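PDB 6WQY: cellulase from Bacteroides salanitronis, which probably hydrolyses internal beta-1,4 linkages of cellulose and related plant polysaccharides, through the glycoside hydrolase family 5 barrel domain contained in this construct. Local coordinates for residues A157-K163 with N213-R217. Residues are numbered along the deposited sequence; the frame is centred on the assembly and turned at random. Where two conformers were deposited one is given.
Sequences ANRFADK and NNQTR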
ATOM      1  N   ALA A 157      17.424   2.801  -3.142  1.00  9.84           N
ATOM      2  CA  ALA A 157      17.582   4.207  -2.786  1.00 11.02           C
ATOM      3  C   ALA A 157      18.604   4.886  -3.682  1.00 11.43           C
ATOM      4  O   ALA A 157      18.393   6.024  -4.138  1.00 11.76           O
ATOM      5  CB  ALA A 157      17.994   4.323  -1.321  1.00 12.10           C
ATOM      6  N   ASN A 158      19.728   4.226  -3.956  1.00 11.51           N
ATOM      7  CA  ASN A 158      20.744   4.842  -4.806  1.00 12.58           C
ATOM      8  C   ASN A 158      20.215   5.056  -6.221  1.00 11.68           C
ATOM      9  O   ASN A 158      20.535   6.055  -6.870  1.00 12.76           O
ATOM     10  CB  ASN A 158      22.018   4.003  -4.799  1.00 13.60           C
ATOM     11  CG  ASN A 158      22.854   4.216  -3.544  1.00 13.36           C
ATOM     12  OD1 ASN A 158      22.786   5.255  -2.901  1.00 18.57           O
ATOM     13  ND2 ASN A 158      23.668   3.221  -3.210  1.00 18.03           N
ATOM     14  N   ARG A 159      19.412   4.123  -6.725  1.00 11.19           N
ATOM     15  CA  ARG A 159      18.892   4.234  -8.088  1.00 11.58           C
ATOM     16  C   ARG A 159      17.930   5.403  -8.236  1.00 11.47           C
ATOM     17  O   ARG A 159      17.765   5.932  -9.343  1.00 13.45           O
ATOM     18  CB  ARG A 159      18.200   2.929  -8.487  1.00 12.12           C
ATOM     19  CG  ARG A 159      17.618   2.896  -9.884  1.00 12.81           C
ATOM     20  CD  ARG A 159      18.707   3.053 -10.936  1.00 12.93           C
ATOM     21  NE  ARG A 159      18.205   2.944 -12.299  1.00 14.43           N
ATOM     22  CZ  ARG A 159      17.542   3.912 -12.930  1.00 14.90           C
ATOM     23  NH1 ARG A 159      17.308   5.061 -12.318  1.00 14.58           N
ATOM     24  NH2 ARG A 159      17.125   3.735 -14.168  1.00 14.87           N
ATOM     25  N   PHE A 160      17.290   5.813  -7.149  1.00 11.32           N
ATOM     26  CA  PHE A 160      16.306   6.892  -7.145  1.00 12.03           C
ATOM     27  C   PHE A 160      16.794   8.110  -6.370  1.00 13.24           C
ATOM     28  O   PHE A 160      15.989   8.962  -5.978  1.00 13.24           O
ATOM     29  CB  PHE A 160      14.967   6.373  -6.619  1.00 11.59           C
ATOM     30  CG  PHE A 160      14.344   5.370  -7.535  1.00 10.49           C
ATOM     31  CD1 PHE A 160      13.874   5.764  -8.783  1.00 12.05           C
ATOM     32  CD2 PHE A 160      14.260   4.037  -7.187  1.00 11.22           C
ATOM     33  CE1 PHE A 160      13.317   4.849  -9.653  1.00 12.56           C
ATOM     34  CE2 PHE A 160      13.712   3.116  -8.055  1.00 11.15           C
ATOM     35  CZ  PHE A 160      13.247   3.514  -9.288  1.00 11.39           C
ATOM     36  N   ALA A 161      18.110   8.226  -6.176  1.00 15.28           N
ATOM     37  CA  ALA A 161      18.648   9.289  -5.332  1.00 17.58           C
ATOM     38  C   ALA A 161      18.329  10.671  -5.878  1.00 17.47           C
ATOM     39  O   ALA A 161      18.259  11.634  -5.107  1.00 22.33           O
ATOM     40  CB  ALA A 161      20.159   9.123  -5.193  1.00 21.60           C
ATOM     41  N   ASP A 162      18.155  10.792  -7.190  1.00 15.74           N
ATOM     42  CA  ASP A 162      17.873  12.078  -7.805  1.00 15.66           C
ATOM     43  C   ASP A 162      16.403  12.472  -7.746  1.00 15.43           C
ATOM     44  O   ASP A 162      16.072  13.607  -8.107  1.00 18.30           O
ATOM     45  CB  ASP A 162      18.330  12.053  -9.270  1.00 18.21           C
ATOM     46  CG  ASP A 162      17.646  10.955 -10.075  1.00 37.82           C
ATOM     47  OD1 ASP A 162      17.373   9.877  -9.507  1.00 27.11           O
ATOM     48  OD2 ASP A 162      17.381  11.173 -11.275  1.00 43.86           O
ATOM     49  N   LYS A 163      15.523  11.593  -7.304  1.00 11.88           N
ATOM     50  CA  LYS A 163      14.097  11.884  -7.330  1.00 12.13           C
ATOM     51  C   LYS A 163      13.672  12.676  -6.105  1.00 12.86           C
ATOM     52  O   LYS A 163      14.143  12.423  -4.992  1.00 15.52           O
ATOM     53  CB  LYS A 163      13.290  10.587  -7.397  1.00 12.40           C
ATOM     54  CG  LYS A 163      13.590   9.736  -8.611  1.00 14.10           C
ATOM     55  CD  LYS A 163      13.355  10.473  -9.922  1.00 15.40           C
ATOM     56  CE  LYS A 163      13.403   9.508 -11.097  1.00 19.89           C
ATOM     57  NZ  LYS A 163      13.204  10.202 -12.395  1.00 23.62           N
ATOM     58  N   ASN A 213      18.789  13.437  -1.252  0.59 16.77           N
ATOM     59  CA  ASN A 213      17.339  13.492  -1.156  0.59 15.54           C
ATOM     60  C   ASN A 213      16.796  12.375  -0.279  0.59 13.97           C
ATOM     61  O   ASN A 213      15.738  12.530   0.341  0.59 14.34           O
ATOM     62  CB  ASN A 213      16.721  13.384  -2.553  0.59 17.06           C
ATOM     63  CG  ASN A 213      16.950  14.626  -3.389  0.59 19.71           C
ATOM     64  OD1 ASN A 213      16.722  15.747  -2.930  0.59 28.32           O
ATOM     65  ND2 ASN A 213      17.413  14.434  -4.620  0.59 17.37           N
ATOM     66  N   ASN A 214      17.487  11.237  -0.222  1.00 13.32           N
ATOM     67  CA  ASN A 214      17.004  10.119   0.586  1.00 12.40           C
ATOM     68  C   ASN A 214      17.030  10.415   2.075  1.00 12.49           C
ATOM     69  O   ASN A 214      16.364   9.706   2.834  1.00 13.10           O
ATOM     70  CB  ASN A 214      17.791   8.859   0.240  1.00 12.44           C
ATOM     71  CG  ASN A 214      17.488   8.363  -1.153  1.00 12.05           C
ATOM     72  OD1 ASN A 214      16.361   8.492  -1.640  1.00 14.88           O
ATOM     73  ND2 ASN A 214      18.486   7.817  -1.819  1.00 13.04           N
ATOM     74  N   GLN A 215      17.749  11.453   2.513  1.00 13.16           N
ATOM     75  CA  GLN A 215      17.761  11.813   3.927  1.00 12.77           C
ATOM     76  C   GLN A 215      16.429  12.377   4.387  1.00 12.93           C
ATOM     77  O   GLN A 215      16.094  12.289   5.577  1.00 15.69           O
ATOM     78  CB  GLN A 215      18.840  12.860   4.208  1.00 19.59           C
ATOM     79  CG  GLN A 215      20.231  12.371   3.962  1.00 37.64           C
ATOM     80  CD  GLN A 215      21.240  12.986   4.908  1.00 40.20           C
ATOM     81  OE1 GLN A 215      21.053  14.102   5.398  1.00 47.79           O
ATOM     82  NE2 GLN A 215      22.317  12.261   5.171  1.00 49.77           N
ATOM     83  N   THR A 216      15.664  12.978   3.474  1.00 12.39           N
ATOM     84  CA  THR A 216      14.435  13.681   3.823  1.00 12.08           C
ATOM     85  C   THR A 216      13.213  13.137   3.089  1.00 11.54           C
ATOM     86  O   THR A 216      12.151  13.768   3.128  1.00 11.94           O
ATOM     87  CB  THR A 216      14.582  15.192   3.568  1.00 15.14           C
ATOM     88  OG1 THR A 216      15.105  15.418   2.256  1.00 16.05           O
ATOM     89  CG2 THR A 216      15.531  15.820   4.581  1.00 16.71           C
ATOM     90  N   ARG A 217      13.342  11.993   2.430  1.00 10.94           N
ATOM     91  CA  ARG A 217      12.236  11.368   1.713  1.00 10.52           C
ATOM     92  C   ARG A 217      11.210  10.813   2.696  1.00 10.05           C
ATOM     93  O   ARG A 217      11.557  10.315   3.763  1.00 10.19           O
ATOM     94  CB  ARG A 217      12.791  10.216   0.866  1.00 11.32           C
ATOM     95  CG  ARG A 217      11.780   9.590  -0.083  1.00 10.44           C
ATOM     96  CD  ARG A 217      12.381   8.526  -0.984  1.00 10.28           C
ATOM     97  NE  ARG A 217      13.553   8.985  -1.703  1.00 11.46           N
ATOM     98  CZ  ARG A 217      13.536   9.859  -2.704  1.00 12.25           C
ATOM     99  NH1 ARG A 217      12.390  10.359  -3.143  1.00 11.74           N
ATOM    100  NH2 ARG A 217      14.682  10.238  -3.264  1.00 14.10           N
TER
HETATM  101  O   HOH W   1      20.202  13.460  -3.865  1.00 31.87           O
HETATM  102  O   HOH W   2      19.340  10.918  -2.500  1.00 35.57           O
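Ala-161 and Asn-213 bring the two backbones to 6.1 Å between CA atoms, where a type I turn from Phe-160 to Lys-163 follows helix 139-159 and faces a loop. This loop supplies side-chain donors for carbonyls of the last helical turn and of the beta turn. Asn-214 suits its place because its amide works both ways: ND2 donates to Ala-157 O (2.9 Å) from above the carbonyl plane, opposite the face used by Phe-160 N, while OD1 accepts from Arg-217 NE and NH2. The small Ala-157 lets that amide come close, its CB 3.6 Å from Asn-214 ND2. Bent at chi3 (-53°), Arg-217 grips OD1 side-on and still reaches Lys-163 O through NH2 (2.8 Å); NH1, bonded also to Gly-164 O and Leu-167 O, adds a weak bond. A leucine in place of Arg-217 would probably leave OD1 of the buried Asn-214, and Lys-163 O, without these donors and the amide freer to turn. In the conformer given, Asn-213 ND2 donates to Ala-161 O (3.0 Å) in the carbonyl plane, and a water joins that oxygen to Asn-213 N. Phe-169 of strand 167-170 packs against Ala-157, Asn-214 and Arg-217, Lys-163 salt-bridges Glu-109 of helix 95-110, and the loop enters strand 219-222, next in the TIM barrel.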